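Local coordinates for protein putative glycoside hydrolase (Bacteroides ovatus, PDB 4ONZ) that is of unknown function but is a putative glycoside hydrolase, probably built as the five-bladed beta-propeller of its clan, at residues V27-P32 with D342-V347; V65-E70 with G85-K90; R80-G85 with G118-R123. All coordinates share one frame; numbering follows the deposited sequence.

Contact 1 of 3, residues V27-P32 with D342-V347; sequences VISPQP and DSQVAV
Val-345 holds CG1 anti to its backbone N (chi1 175°), and this parts its two methyl groups between neighbours: CG1 lies against CG2 of Val-27, while CG2 lies beside CB of Ile-28. Ile-28 has CG1 anti to its carbonyl carbon and an extended second torsion, chi2 175°, and the two side chains run side by side in the same direction. Their CB atoms are 3.8 Å apart, and Ile-28 CD1 also reaches the Val-345 branch point. At the other end Val-27 crosses Val-347 at roughly a right angle, methyl to methyl, with CG1 of each 3.9 Å apart.

The backbones run antiparallel and meet in one hydrogen-bonded pair, Ile-28 with Val-345. Val-345 N gives a nearly straight bond of 2.9 Å to Ile-28 O, at 169°. In the return direction Val-345 O takes Val-27 N at 2.8 Å, and Ile-28 N adds a weak bond to the same oxygen at 3.4 Å. Two residues thus face one, a classic beta bulge. In fold terms, residues 27 and 28 lie along the outer edge of the C-terminal three-stranded sheet, on strand 344-350. An N-terminal loop thereby adds a single bridge to that sheet, probably a blade, somewhat as in propellers whose ring is closed by N- and C-terminal pieces.

Beyond the bridge the packing turns more polar. Ser-29 OG comes within 3.4 Å of NE2 at the tip of Gln-344, and the Gln-344 CB lies 3.6 Å from Ile-28 O. Pro-30 crosses the Gln-344 side chain at about a right angle, with its CD turned to the Ser-343 carbonyl. Val-345 also packs on Tyr-67 of strand 62-70, and Asn-25 OD1 accepts a hydrogen bond from Val-347 N.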
loop_
_atom_site.group_PDB
_atom_site.type_symbol
_atom_site.label_atom_id
_atom_site.label_comp_id
_atom_site.label_asym_id
_atom_site.label_seq_id
_atom_site.Cartn_x
_atom_site.Cartn_y
_atom_site.Cartn_z
ATOM N N VAL A 27 12.618 10.479 4.169
ATOM C CA VAL A 27 12.829 11.017 2.818
ATOM C C VAL A 27 11.735 12.006 2.364
ATOM O O VAL A 27 11.970 12.795 1.457
ATOM C CB VAL A 27 13.042 9.900 1.761
ATOM C CG1 VAL A 27 14.340 9.151 2.043
ATOM C CG2 VAL A 27 11.875 8.932 1.693
ATOM N N ILE A 28 10.549 11.954 2.977
ATOM C CA ILE A 28 9.455 12.889 2.677
ATOM C C ILE A 28 8.811 13.313 3.997
ATOM O O ILE A 28 8.356 12.474 4.767
ATOM C CB ILE A 28 8.355 12.284 1.763
ATOM C CG1 ILE A 28 8.949 11.723 0.467
ATOM C CG2 ILE A 28 7.295 13.333 1.429
ATOM C CD1 ILE A 28 7.940 11.023 -0.418
ATOM N N SER A 29 8.778 14.621 4.234
ATOM C CA SER A 29 8.216 15.207 5.449
ATOM C C SER A 29 7.211 16.303 5.081
ATOM O O SER A 29 7.251 16.827 3.968
ATOM C CB SER A 29 9.336 15.802 6.306
ATOM O OG SER A 29 10.223 14.787 6.757
ATOM N N PRO A 30 6.306 16.644 6.013
ATOM C CA PRO A 30 5.307 17.673 5.728
ATOM C C PRO A 30 5.896 19.063 5.483
ATOM O O PRO A 30 6.997 19.377 5.961
ATOM C CB PRO A 30 4.382 17.651 6.967
ATOM C CG PRO A 30 5.074 16.815 7.988
ATOM C CD PRO A 30 6.005 15.904 7.252
ATOM N N GLN A 31 5.151 19.862 4.724
ATOM C CA GLN A 31 5.525 21.217 4.334
ATOM C C GLN A 31 4.256 22.057 4.242
ATOM O O GLN A 31 3.184 21.507 4.012
ATOM C CB GLN A 31 6.147 21.207 2.941
ATOM C CG GLN A 31 7.401 20.378 2.777
ATOM C CD GLN A 31 7.901 20.387 1.346
ATOM O OE1 GLN A 31 7.151 20.668 0.409
ATOM N NE2 GLN A 31 9.169 20.072 1.170
ATOM N N PRO A 32 4.374 23.393 4.351
ATOM C CA PRO A 32 3.183 24.247 4.265
ATOM C C PRO A 32 2.770 24.612 2.824
ATOM O O PRO A 32 2.043 25.583 2.623
ATOM C CB PRO A 32 3.605 25.494 5.059
ATOM C CG PRO A 32 5.086 25.575 4.872
ATOM C CD PRO A 32 5.600 24.184 4.593
ATOM N N ASP A 342 3.351 7.373 11.613
ATOM C CA ASP A 342 2.107 7.933 11.077
ATOM C C ASP A 342 2.267 9.364 10.577
ATOM O O ASP A 342 1.289 10.111 10.551
ATOM C CB ASP A 342 0.980 7.907 12.133
ATOM C CG ASP A 342 0.016 6.750 11.960
ATOM O OD1 ASP A 342 -0.028 6.123 10.882
ATOM O OD2 ASP A 342 -0.742 6.500 12.915
ATOM N N SER A 343 3.472 9.753 10.151
ATOM C CA SER A 343 3.680 11.137 9.759
ATOM C C SER A 343 4.670 11.419 8.639
ATOM O O SER A 343 4.553 12.446 7.987
ATOM C CB SER A 343 4.096 11.955 10.980
ATOM O OG SER A 343 5.324 11.491 11.487
ATOM N N GLN A 344 5.637 10.537 8.418
ATOM C CA GLN A 344 6.645 10.767 7.381
ATOM C C GLN A 344 6.834 9.545 6.481
ATOM O O GLN A 344 6.242 8.496 6.726
ATOM C CB GLN A 344 7.957 11.160 8.061
ATOM C CG GLN A 344 7.877 12.497 8.789
ATOM C CD GLN A 344 8.938 12.640 9.864
ATOM O OE1 GLN A 344 9.210 11.695 10.615
ATOM N NE2 GLN A 344 9.532 13.825 9.958
ATOM N N VAL A 345 7.619 9.695 5.413
ATOM C CA VAL A 345 7.942 8.560 4.545
ATOM C C VAL A 345 9.413 8.218 4.713
ATOM O O VAL A 345 10.276 9.107 4.737
ATOM C CB VAL A 345 7.660 8.825 3.058
ATOM C CG1 VAL A 345 8.136 7.655 2.192
ATOM C CG2 VAL A 345 6.176 9.086 2.817
ATOM N N ALA A 346 9.688 6.925 4.857
ATOM C CA ALA A 346 11.051 6.428 4.985
ATOM C C ALA A 346 11.304 5.310 3.986
ATOM O O ALA A 346 10.367 4.738 3.407
ATOM C CB ALA A 346 11.329 5.955 6.403
ATOM N N VAL A 347 12.583 4.998 3.804
ATOM C CA VAL A 347 12.999 3.977 2.856
ATOM C C VAL A 347 13.990 2.998 3.488
ATOM O O VAL A 347 14.787 3.376 4.360
ATOM C CB VAL A 347 13.632 4.625 1.591
ATOM C CG1 VAL A 347 14.953 5.313 1.920
ATOM C CG2 VAL A 347 13.847 3.597 0.492
#

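Contact 2 of 3, residues V65-E70 with G85-K90; sequences VLYRAE and GYAESK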
loop_
_atom_site.group_PDB
_atom_site.type_symbol
_atom_site.label_atom_id
_atom_site.label_comp_id
_atom_site.label_asym_id
_atom_site.label_seq_id
_atom_site.Cartn_x
_atom_site.Cartn_y
_atom_site.Cartn_z
ATOM N N VAL A 65 7.409 8.054 -5.836
ATOM C CA VAL A 65 6.722 7.781 -4.591
ATOM C C VAL A 65 5.475 8.649 -4.575
ATOM O O VAL A 65 5.547 9.860 -4.788
ATOM C CB VAL A 65 7.614 8.066 -3.363
ATOM C CG1 VAL A 65 6.874 7.753 -2.080
ATOM C CG2 VAL A 65 8.907 7.263 -3.450
ATOM N N LEU A 66 4.333 8.003 -4.354
ATOM C CA LEU A 66 3.027 8.653 -4.323
ATOM C C LEU A 66 2.553 8.564 -2.868
ATOM O O LEU A 66 2.105 7.524 -2.399
ATOM C CB LEU A 66 2.086 7.942 -5.296
ATOM C CG LEU A 66 2.537 8.101 -6.761
ATOM C CD1 LEU A 66 2.032 6.995 -7.674
ATOM C CD2 LEU A 66 2.140 9.469 -7.301
ATOM N N TYR A 67 2.678 9.668 -2.154
ATOM C CA TYR A 67 2.421 9.678 -0.724
ATOM C C TYR A 67 1.090 10.253 -0.283
ATOM O O TYR A 67 0.597 11.203 -0.860
ATOM C CB TYR A 67 3.550 10.429 -0.011
ATOM C CG TYR A 67 3.804 11.860 -0.473
ATOM C CD1 TYR A 67 4.622 12.125 -1.562
ATOM C CD2 TYR A 67 3.274 12.945 0.209
ATOM C CE1 TYR A 67 4.881 13.430 -1.980
ATOM C CE2 TYR A 67 3.543 14.249 -0.191
ATOM C CZ TYR A 67 4.351 14.488 -1.282
ATOM O OH TYR A 67 4.600 15.788 -1.691
ATOM N N ARG A 68 0.514 9.651 0.758
ATOM C CA ARG A 68 -0.653 10.211 1.394
ATOM C C ARG A 68 -0.252 11.493 2.127
ATOM O O ARG A 68 0.719 11.495 2.883
ATOM C CB ARG A 68 -1.241 9.244 2.417
ATOM C CG ARG A 68 -2.461 9.813 3.110
ATOM C CD ARG A 68 -3.066 8.785 4.035
ATOM N NE ARG A 68 -4.099 9.323 4.912
ATOM C CZ ARG A 68 -4.705 8.603 5.855
ATOM N NH1 ARG A 68 -4.400 7.329 6.010
ATOM N NH2 ARG A 68 -5.629 9.149 6.638
ATOM N N ALA A 69 -1.004 12.568 1.909
ATOM C CA ALA A 69 -0.744 13.845 2.560
ATOM C C ALA A 69 -2.007 14.344 3.223
ATOM O O ALA A 69 -3.084 14.259 2.626
ATOM C CB ALA A 69 -0.275 14.864 1.536
ATOM N N GLU A 70 -1.879 14.862 4.446
ATOM C CA GLU A 70 -3.017 15.443 5.156
ATOM C C GLU A 70 -2.808 16.921 5.456
ATOM O O GLU A 70 -1.696 17.351 5.798
ATOM C CB GLU A 70 -3.319 14.701 6.457
ATOM C CG GLU A 70 -3.843 13.294 6.240
ATOM C CD GLU A 70 -4.344 12.645 7.515
ATOM O OE1 GLU A 70 -3.755 12.867 8.597
ATOM O OE2 GLU A 70 -5.335 11.897 7.429
ATOM N N GLY A 85 0.336 12.926 -3.032
ATOM C CA GLY A 85 1.433 13.726 -3.574
ATOM C C GLY A 85 2.338 12.875 -4.438
ATOM O O GLY A 85 2.343 11.652 -4.332
ATOM N N TYR A 86 3.136 13.547 -5.256
ATOM C CA TYR A 86 4.074 12.921 -6.175
ATOM C C TYR A 86 5.498 13.352 -5.826
ATOM O O TYR A 86 5.756 14.534 -5.605
ATOM C CB TYR A 86 3.746 13.384 -7.597
ATOM C CG TYR A 86 4.732 12.978 -8.686
ATOM C CD1 TYR A 86 5.935 13.671 -8.870
ATOM C CD2 TYR A 86 4.434 11.949 -9.569
ATOM C CE1 TYR A 86 6.826 13.312 -9.868
ATOM C CE2 TYR A 86 5.313 11.592 -10.588
ATOM C CZ TYR A 86 6.510 12.270 -10.729
ATOM O OH TYR A 86 7.389 11.911 -11.731
ATOM N N ALA A 87 6.399 12.376 -5.746
ATOM C CA ALA A 87 7.822 12.621 -5.542
ATOM C C ALA A 87 8.571 11.739 -6.540
ATOM O O ALA A 87 8.211 10.577 -6.743
ATOM C CB ALA A 87 8.245 12.300 -4.124
ATOM N N GLU A 88 9.594 12.312 -7.168
ATOM C CA GLU A 88 10.400 11.640 -8.184
ATOM C C GLU A 88 11.844 11.536 -7.681
ATOM O O GLU A 88 12.361 12.479 -7.076
ATOM C CB GLU A 88 10.289 12.478 -9.445
ATOM C CG GLU A 88 11.136 12.102 -10.630
ATOM C CD GLU A 88 10.910 13.079 -11.772
ATOM O OE1 GLU A 88 9.741 13.339 -12.121
ATOM O OE2 GLU A 88 11.903 13.586 -12.314
ATOM N N SER A 89 12.490 10.393 -7.932
ATOM C CA SER A 89 13.814 10.119 -7.392
ATOM C C SER A 89 14.730 9.339 -8.326
ATOM O O SER A 89 14.357 8.298 -8.857
ATOM C CB SER A 89 13.661 9.324 -6.093
ATOM O OG SER A 89 14.925 9.036 -5.519
ATOM N N LYS A 90 15.956 9.835 -8.472
ATOM C CA LYS A 90 16.967 9.210 -9.319
ATOM C C LYS A 90 17.528 7.941 -8.688
ATOM O O LYS A 90 17.730 6.934 -9.368
ATOM C CB LYS A 90 18.137 10.177 -9.521
ATOM C CG LYS A 90 17.770 11.524 -10.125
ATOM C CD LYS A 90 18.946 12.489 -10.047
ATOM C CE LYS A 90 18.568 13.874 -10.551
ATOM N NZ LYS A 90 19.678 14.851 -10.380
#
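Gly-85 O is gripped by two neighbours on strand 62-70. Tyr-67 N bonds to it at 3.0 Å, and Leu-66 CA brings a CA-H...O contact at 3.1 Å. The other half of that hydrogen-bonded pair is straighter: Gly-85 N gives its hydrogen to Tyr-67 O at 2.8 Å and 171°. Val-65 and Ala-87 form a second such pair, each N to the other's O.

The Tyr-67 ring lies flat over Gly-85. CG stands between the backbone N and the carbonyl carbon, chi1 56°, and this folds the ring back across the neighbouring strand. Gly-85 CA makes a CH-pi contact over the ring centre, 3.8 Å from the centroid, so that the ring face sits directly on bare backbone. Ala-87 CB meets the same ring at its edge, 4.1 Å from CE1. The Tyr-67 hydroxyl is held by Glu-47 and Arg-97.

On the opposite face of the sheet, Leu-66 CD2 approaches Tyr-86 CD2 at 4.1 Å. Tyr-86 OH donates to Glu-88 OE1 on the anti side of the carboxylate, and Glu-88 also pairs with Lys-62. Neighbouring strands 62-70 and 82-89 pair here as the two middle strands of a four-stranded antiparallel sheet, an up-and-down arrangement consistent with a blade of the beta-propeller expected for this clan.

Contact 3 of 3, residues R80-G85 with G118-R123; sequences RTSRVG and GCEDPR
Ser-82 and Gly-118 are bridged through the backbone at a single point, CA to CA 4.6 Å, where the strands carrying them diverge at 62° instead of running on together. Cys-119 N gives the hydrogen bond, 2.9 Å to Ser-82 O, arriving from above the carbonyl plane. Gly-118 CA adds a CA-H...O contact of 3.3 Å to the same oxygen. Gly-118 sits at a positive phi of 88°, its bare CA set against that carbonyl; Thr-81 CG2 lies close by as well, 4.1 Å from Gly-118 CA.

The side chains meet mainly at Ser-82. Its OG, anti to the carbonyl carbon, lies 3.5 Å from CG of Glu-120, and a water spans the remaining gap to the carboxylate. Ser-82 OG donates to that water at 2.7 Å, and the water donates on to Glu-120 OE2. The hydroxyl also accepts from Arg-68 NE, so it is held from two directions and links Arg-68 to the Glu-120 carboxylate.

Strand 82-89 belongs to one antiparallel sheet and strand 118-126 is an edge strand of the next, so the contact joins two sheets, probably successive blades of a beta-propeller. The Glu-120 side chain is about 6 Å from an unknown ligand, probably from the crystallisation liquor, which may mark a pocket.

Farther along, Val-84 carries the contact on. Its CG1, anti to the backbone N, comes to 4.4 Å from the Pro-122 ring at CG, while CG2 lies against the Cys-119 carbonyl oxygen. The CB of Arg-83 leaves the backbone away from strand 118-126; Thr-81 CG2 sits over one face of the Arg-83 guanidinium group, and Asp-71 makes a salt bridge with it. Asp-121 OD1 is bound by Arg-68, in a salt bridge, and by Asn-53.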
loop_
_atom_site.group_PDB
_atom_site.type_symbol
_atom_site.label_atom_id
_atom_site.label_comp_id
_atom_site.label_asym_id
_atom_site.label_seq_id
_atom_site.Cartn_x
_atom_site.Cartn_y
_atom_site.Cartn_z
ATOM N N ARG A 80 -9.859 16.273 8.765
ATOM C CA ARG A 80 -8.836 16.449 7.729
ATOM C C ARG A 80 -9.231 15.846 6.387
ATOM O O ARG A 80 -10.172 15.071 6.304
ATOM C CB ARG A 80 -7.528 15.804 8.170
ATOM C CG ARG A 80 -6.901 16.451 9.388
ATOM C CD ARG A 80 -5.616 15.740 9.755
ATOM N NE ARG A 80 -4.959 16.359 10.898
ATOM C CZ ARG A 80 -3.855 15.891 11.470
ATOM N NH1 ARG A 80 -3.275 14.785 11.009
ATOM N NH2 ARG A 80 -3.329 16.528 12.510
ATOM N N THR A 81 -8.497 16.220 5.342
ATOM C CA THR A 81 -8.702 15.673 4.003
ATOM C C THR A 81 -7.374 15.074 3.533
ATOM O O THR A 81 -6.321 15.696 3.684
ATOM C CB THR A 81 -9.190 16.751 3.011
ATOM O OG1 THR A 81 -10.476 17.221 3.423
ATOM C CG2 THR A 81 -9.305 16.186 1.594
ATOM N N SER A 82 -7.434 13.857 2.999
ATOM C CA SER A 82 -6.251 13.180 2.453
ATOM C C SER A 82 -6.151 13.400 0.951
ATOM O O SER A 82 -7.156 13.331 0.223
ATOM C CB SER A 82 -6.279 11.669 2.721
ATOM O OG SER A 82 -5.942 11.372 4.050
ATOM N N ARG A 83 -4.939 13.684 0.494
ATOM C CA ARG A 83 -4.654 13.819 -0.930
ATOM C C ARG A 83 -3.334 13.092 -1.220
ATOM O O ARG A 83 -2.532 12.862 -0.316
ATOM C CB ARG A 83 -4.605 15.291 -1.341
ATOM C CG ARG A 83 -5.895 16.037 -1.067
ATOM C CD ARG A 83 -5.768 17.521 -1.379
ATOM N NE ARG A 83 -6.985 18.270 -1.064
ATOM C CZ ARG A 83 -7.314 18.758 0.131
ATOM N NH1 ARG A 83 -6.545 18.550 1.193
ATOM N NH2 ARG A 83 -8.429 19.469 0.271
ATOM N N VAL A 84 -3.111 12.720 -2.473
ATOM C CA VAL A 84 -1.894 12.003 -2.855
ATOM C C VAL A 84 -0.884 12.924 -3.554
ATOM O O VAL A 84 -1.212 13.603 -4.525
ATOM C CB VAL A 84 -2.219 10.818 -3.777
ATOM C CG1 VAL A 84 -0.948 10.084 -4.176
ATOM C CG2 VAL A 84 -3.182 9.862 -3.072
ATOM N N GLY A 85 0.336 12.926 -3.032
ATOM C CA GLY A 85 1.433 13.726 -3.574
ATOM C C GLY A 85 2.338 12.875 -4.438
ATOM O O GLY A 85 2.343 11.652 -4.332
ATOM N N GLY A 118 -11.364 12.571 1.290
ATOM C CA GLY A 118 -10.296 12.429 0.320
ATOM C C GLY A 118 -9.884 11.006 -0.031
ATOM O O GLY A 118 -10.657 10.047 0.117
ATOM N N CYS A 119 -8.642 10.924 -0.497
ATOM C CA CYS A 119 -8.021 9.747 -1.059
ATOM C C CYS A 119 -6.785 9.363 -0.234
ATOM O O CYS A 119 -5.795 10.112 -0.156
ATOM C CB CYS A 119 -7.642 10.095 -2.501
ATOM S SG CYS A 119 -8.933 11.004 -3.416
ATOM N N GLU A 120 -6.850 8.177 0.366
ATOM C CA GLU A 120 -5.832 7.666 1.268
ATOM C C GLU A 120 -5.143 6.397 0.798
ATOM O O GLU A 120 -5.654 5.653 -0.033
ATOM C CB GLU A 120 -6.493 7.262 2.607
ATOM C CG GLU A 120 -7.425 8.283 3.246
ATOM C CD GLU A 120 -8.140 7.747 4.487
ATOM O OE1 GLU A 120 -8.070 6.526 4.744
ATOM O OE2 GLU A 120 -8.773 8.550 5.207
ATOM N N ASP A 121 -3.966 6.186 1.377
ATOM C CA ASP A 121 -3.223 4.939 1.305
ATOM C C ASP A 121 -3.176 4.247 -0.061
ATOM O O ASP A 121 -3.761 3.185 -0.241
ATOM C CB ASP A 121 -3.819 3.972 2.326
ATOM C CG ASP A 121 -3.776 4.498 3.762
ATOM O OD1 ASP A 121 -3.250 5.587 4.011
ATOM O OD2 ASP A 121 -4.281 3.787 4.658
ATOM N N PRO A 122 -2.460 4.837 -1.013
ATOM C CA PRO A 122 -2.363 4.234 -2.324
ATOM C C PRO A 122 -1.395 3.053 -2.408
ATOM O O PRO A 122 -0.418 2.973 -1.658
ATOM C CB PRO A 122 -1.809 5.378 -3.179
ATOM C CG PRO A 122 -0.976 6.163 -2.228
ATOM C CD PRO A 122 -1.756 6.130 -0.946
ATOM N N ARG A 123 -1.689 2.145 -3.323
ATOM C CA ARG A 123 -0.784 1.072 -3.696
ATOM C C ARG A 123 -0.822 1.087 -5.207
ATOM O O ARG A 123 -1.904 1.140 -5.794
ATOM C CB ARG A 123 -1.228 -0.268 -3.129
ATOM C CG ARG A 123 -1.034 -0.339 -1.624
ATOM C CD ARG A 123 -1.897 -1.394 -0.978
ATOM N NE ARG A 123 -1.635 -1.466 0.461
ATOM C CZ ARG A 123 -2.086 -0.596 1.369
ATOM N NH1 ARG A 123 -2.856 0.429 1.024
ATOM N NH2 ARG A 123 -1.782 -0.768 2.655
HETATM O O HOH W 1 -8.511 11.202 4.979
#

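Contacts 2 and 3 are buried throughout, whereas contact 1 is only partly buried. Contact 2 is internal to one sheet, and its chemistry is regular backbone pairing with an aromatic ring laid on the glycine. Contacts 1 and 3 instead join separate pieces of the fold by a single bridge each: one lays an N-terminal loop on the C-terminal sheet, the other ties neighbouring sheets with a water-mediated polar link. Contacts 2 and 3 share Gly-85 and strand 82-89, with Ala-69 N probably bonding to Arg-83 O between them. Contact 1 meets contact 2 by packing, Ile-28 CD1 resting on Tyr-67, Val-65 and Ala-87, but does not touch contact 3.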